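Local coordinates for protein Pre-mRNA splicing factor PRP8 (Cyanidioschyzon merolae, PDB 6NQI) that probably binds spliceosomal snRNAs and intron RNA as a core pre-mRNA splicing factor, of which this chain is the RNase H-like domain, at residues 9-14 with 81-86. Residues are numbered along the deposited sequence; the frame is centred on the assembly and turned at random.
Sequences QRLWIV and GIVLAQ. With BME (beta-mercaptoethanol), chain C.
Val14 and Leu84 lie side by side on one face of two parallel strands, Val14 CB 3.8 Å from Leu84 CD2, and illustrate how paired strands of equal direction bring matching residues together. Val14 CG2 also meets Ile82 CG2 at 4.1 Å, being turned beside its own backbone N, while CG1 stands anti to that N (chi1 -166°) and faces the bound beta-mercaptoethanol. Beneath them the backbones are firmly joined: Val83 bonds through its N to Trp12 O and through its O to Val14 N, both at 2.8 Å and nearly straight. Both strands belong to the mixed sheet of the RNase H-like fold, where 81-84 lies between strands 11-21 and 107-108, parallel to both; helix 54-71, with Cys62 and Val66, covers Val14. An alanine here keeps CB against Leu84 but lacks CG1 and CG2, and would probably leave a gap beside Ile82 CG2 and less packing against the helix. On the other face Ile13 CD1 rests 3.9 Å from Val83 CG2. Toward the ends the contact thins: Arg10 turns its guanidinium from 81-86 to a salt bridge with Glu32, and past Ala85, whose N still bonds to Val14 O, the chain leaves the sheet toward solvent at Gln86, whose N makes a weak 3.3 Å hydrogen bond to O1 of the beta-mercaptoethanol.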
loop_
_atom_site.group_PDB
_atom_site.type_symbol
_atom_site.label_atom_id
_atom_site.label_comp_id
_atom_site.label_asym_id
_atom_site.label_seq_id
_atom_site.Cartn_x
_atom_site.Cartn_y
_atom_site.Cartn_z
ATOM N N GLN A 9 -11.597 -4.715 -10.799
ATOM C CA GLN A 9 -12.281 -5.108 -9.583
ATOM C C GLN A 9 -11.636 -4.458 -8.366
ATOM O O GLN A 9 -10.637 -3.748 -8.460
ATOM C CB GLN A 9 -12.275 -6.626 -9.457
ATOM C CG GLN A 9 -10.913 -7.226 -9.737
ATOM C CD GLN A 9 -11.021 -8.577 -10.410
ATOM O OE1 GLN A 9 -12.118 -9.119 -10.555
ATOM N NE2 GLN A 9 -9.885 -9.129 -10.833
ATOM N N ARG A 10 -12.233 -4.719 -7.208
ATOM C CA ARG A 10 -11.693 -4.304 -5.919
ATOM C C ARG A 10 -10.628 -5.329 -5.523
ATOM O O ARG A 10 -10.953 -6.421 -5.060
ATOM C CB ARG A 10 -12.807 -4.208 -4.872
ATOM C CG ARG A 10 -12.421 -3.518 -3.524
ATOM C CD ARG A 10 -13.548 -3.563 -2.465
ATOM N NE ARG A 10 -14.591 -2.567 -2.691
ATOM C CZ ARG A 10 -14.675 -1.380 -2.078
ATOM N NH1 ARG A 10 -13.771 -1.034 -1.163
ATOM N NH2 ARG A 10 -15.673 -0.532 -2.387
ATOM N N LEU A 11 -9.355 -5.003 -5.779
ATOM C CA LEU A 11 -8.176 -5.778 -5.391
ATOM C C LEU A 11 -7.439 -5.130 -4.204
ATOM O O LEU A 11 -7.560 -3.926 -3.949
ATOM C CB LEU A 11 -7.195 -5.913 -6.562
ATOM C CG LEU A 11 -7.475 -6.779 -7.780
ATOM C CD1 LEU A 11 -6.266 -6.869 -8.726
ATOM C CD2 LEU A 11 -7.816 -8.156 -7.253
ATOM N N TRP A 12 -6.672 -5.940 -3.462
ATOM C CA TRP A 12 -5.790 -5.445 -2.396
ATOM C C TRP A 12 -4.354 -5.800 -2.746
ATOM O O TRP A 12 -3.990 -6.980 -2.743
ATOM C CB TRP A 12 -6.149 -6.020 -1.023
ATOM C CG TRP A 12 -7.301 -5.327 -0.357
ATOM C CD1 TRP A 12 -8.066 -4.349 -0.889
ATOM C CD2 TRP A 12 -7.815 -5.563 0.961
ATOM N NE1 TRP A 12 -9.020 -3.941 0.006
ATOM C CE2 TRP A 12 -8.897 -4.677 1.147
ATOM C CE3 TRP A 12 -7.446 -6.418 2.015
ATOM C CZ2 TRP A 12 -9.629 -4.623 2.324
ATOM C CZ3 TRP A 12 -8.179 -6.367 3.208
ATOM C CH2 TRP A 12 -9.262 -5.479 3.343
ATOM N N ILE A 13 -3.541 -4.788 -3.029
ATOM C CA ILE A 13 -2.112 -4.978 -3.232
ATOM C C ILE A 13 -1.410 -4.808 -1.874
ATOM O O ILE A 13 -1.473 -3.735 -1.252
ATOM C CB ILE A 13 -1.560 -3.983 -4.262
ATOM C CG1 ILE A 13 -2.477 -3.812 -5.486
ATOM C CG2 ILE A 13 -0.226 -4.485 -4.755
ATOM C CD1 ILE A 13 -2.600 -5.012 -6.439
ATOM N N VAL A 14 -0.763 -5.866 -1.393
ATOM C CA VAL A 14 -0.131 -5.844 -0.085
ATOM C C VAL A 14 1.379 -5.900 -0.257
ATOM O O VAL A 14 1.902 -6.788 -0.948
ATOM C CB VAL A 14 -0.633 -6.991 0.798
ATOM C CG1 VAL A 14 -0.216 -6.710 2.278
ATOM C CG2 VAL A 14 -2.151 -7.196 0.594
ATOM N N GLY A 81 -9.819 -9.903 -4.846
ATOM C CA GLY A 81 -8.537 -10.583 -4.920
ATOM C C GLY A 81 -7.533 -9.913 -4.005
ATOM O O GLY A 81 -7.703 -8.754 -3.609
ATOM N N ILE A 82 -6.514 -10.675 -3.611
ATOM C CA ILE A 82 -5.429 -10.191 -2.756
ATOM C C ILE A 82 -4.124 -10.492 -3.468
ATOM O O ILE A 82 -3.880 -11.645 -3.830
ATOM C CB ILE A 82 -5.454 -10.853 -1.370
ATOM C CG1 ILE A 82 -6.713 -10.424 -0.615
ATOM C CG2 ILE A 82 -4.171 -10.526 -0.619
ATOM C CD1 ILE A 82 -7.129 -11.354 0.505
ATOM N N VAL A 83 -3.297 -9.475 -3.684
ATOM C CA VAL A 83 -2.030 -9.649 -4.391
ATOM C C VAL A 83 -0.905 -9.289 -3.430
ATOM O O VAL A 83 -0.826 -8.141 -2.970
ATOM C CB VAL A 83 -1.956 -8.789 -5.669
ATOM C CG1 VAL A 83 -0.725 -9.156 -6.505
ATOM C CG2 VAL A 83 -3.240 -8.860 -6.481
ATOM N N LEU A 84 -0.031 -10.249 -3.142
ATOM C CA LEU A 84 1.084 -10.066 -2.223
ATOM C C LEU A 84 2.352 -9.746 -2.991
ATOM O O LEU A 84 2.645 -10.362 -4.021
ATOM C CB LEU A 84 1.323 -11.314 -1.373
ATOM C CG LEU A 84 0.130 -11.831 -0.585
ATOM C CD1 LEU A 84 0.459 -13.141 0.108
ATOM C CD2 LEU A 84 -0.291 -10.769 0.417
ATOM N N ALA A 85 3.090 -8.759 -2.489
ATOM C CA ALA A 85 4.347 -8.408 -3.130
ATOM C C ALA A 85 5.404 -9.474 -2.885
ATOM O O ALA A 85 6.249 -9.712 -3.750
ATOM C CB ALA A 85 4.824 -7.040 -2.646
ATOM N N GLN A 86 5.388 -10.116 -1.713
ATOM C CA GLN A 86 6.367 -11.148 -1.375
ATOM C C GLN A 86 5.687 -12.504 -1.214
ATOM O O GLN A 86 4.740 -12.651 -0.432
ATOM C CB GLN A 86 7.148 -10.777 -0.112
ATOM C CG GLN A 86 8.312 -9.836 -0.406
ATOM C CD GLN A 86 9.135 -9.474 0.830
ATOM O OE1 GLN A 86 8.605 -9.381 1.939
ATOM N NE2 GLN A 86 10.439 -9.261 0.634
HETATM C C1 BME C . 2.952 -8.451 1.674
HETATM C C2 BME C . 2.772 -9.901 2.079
HETATM O O1 BME C . 4.118 -8.443 0.890
HETATM S S2 BME C . 1.561 -10.168 3.398
#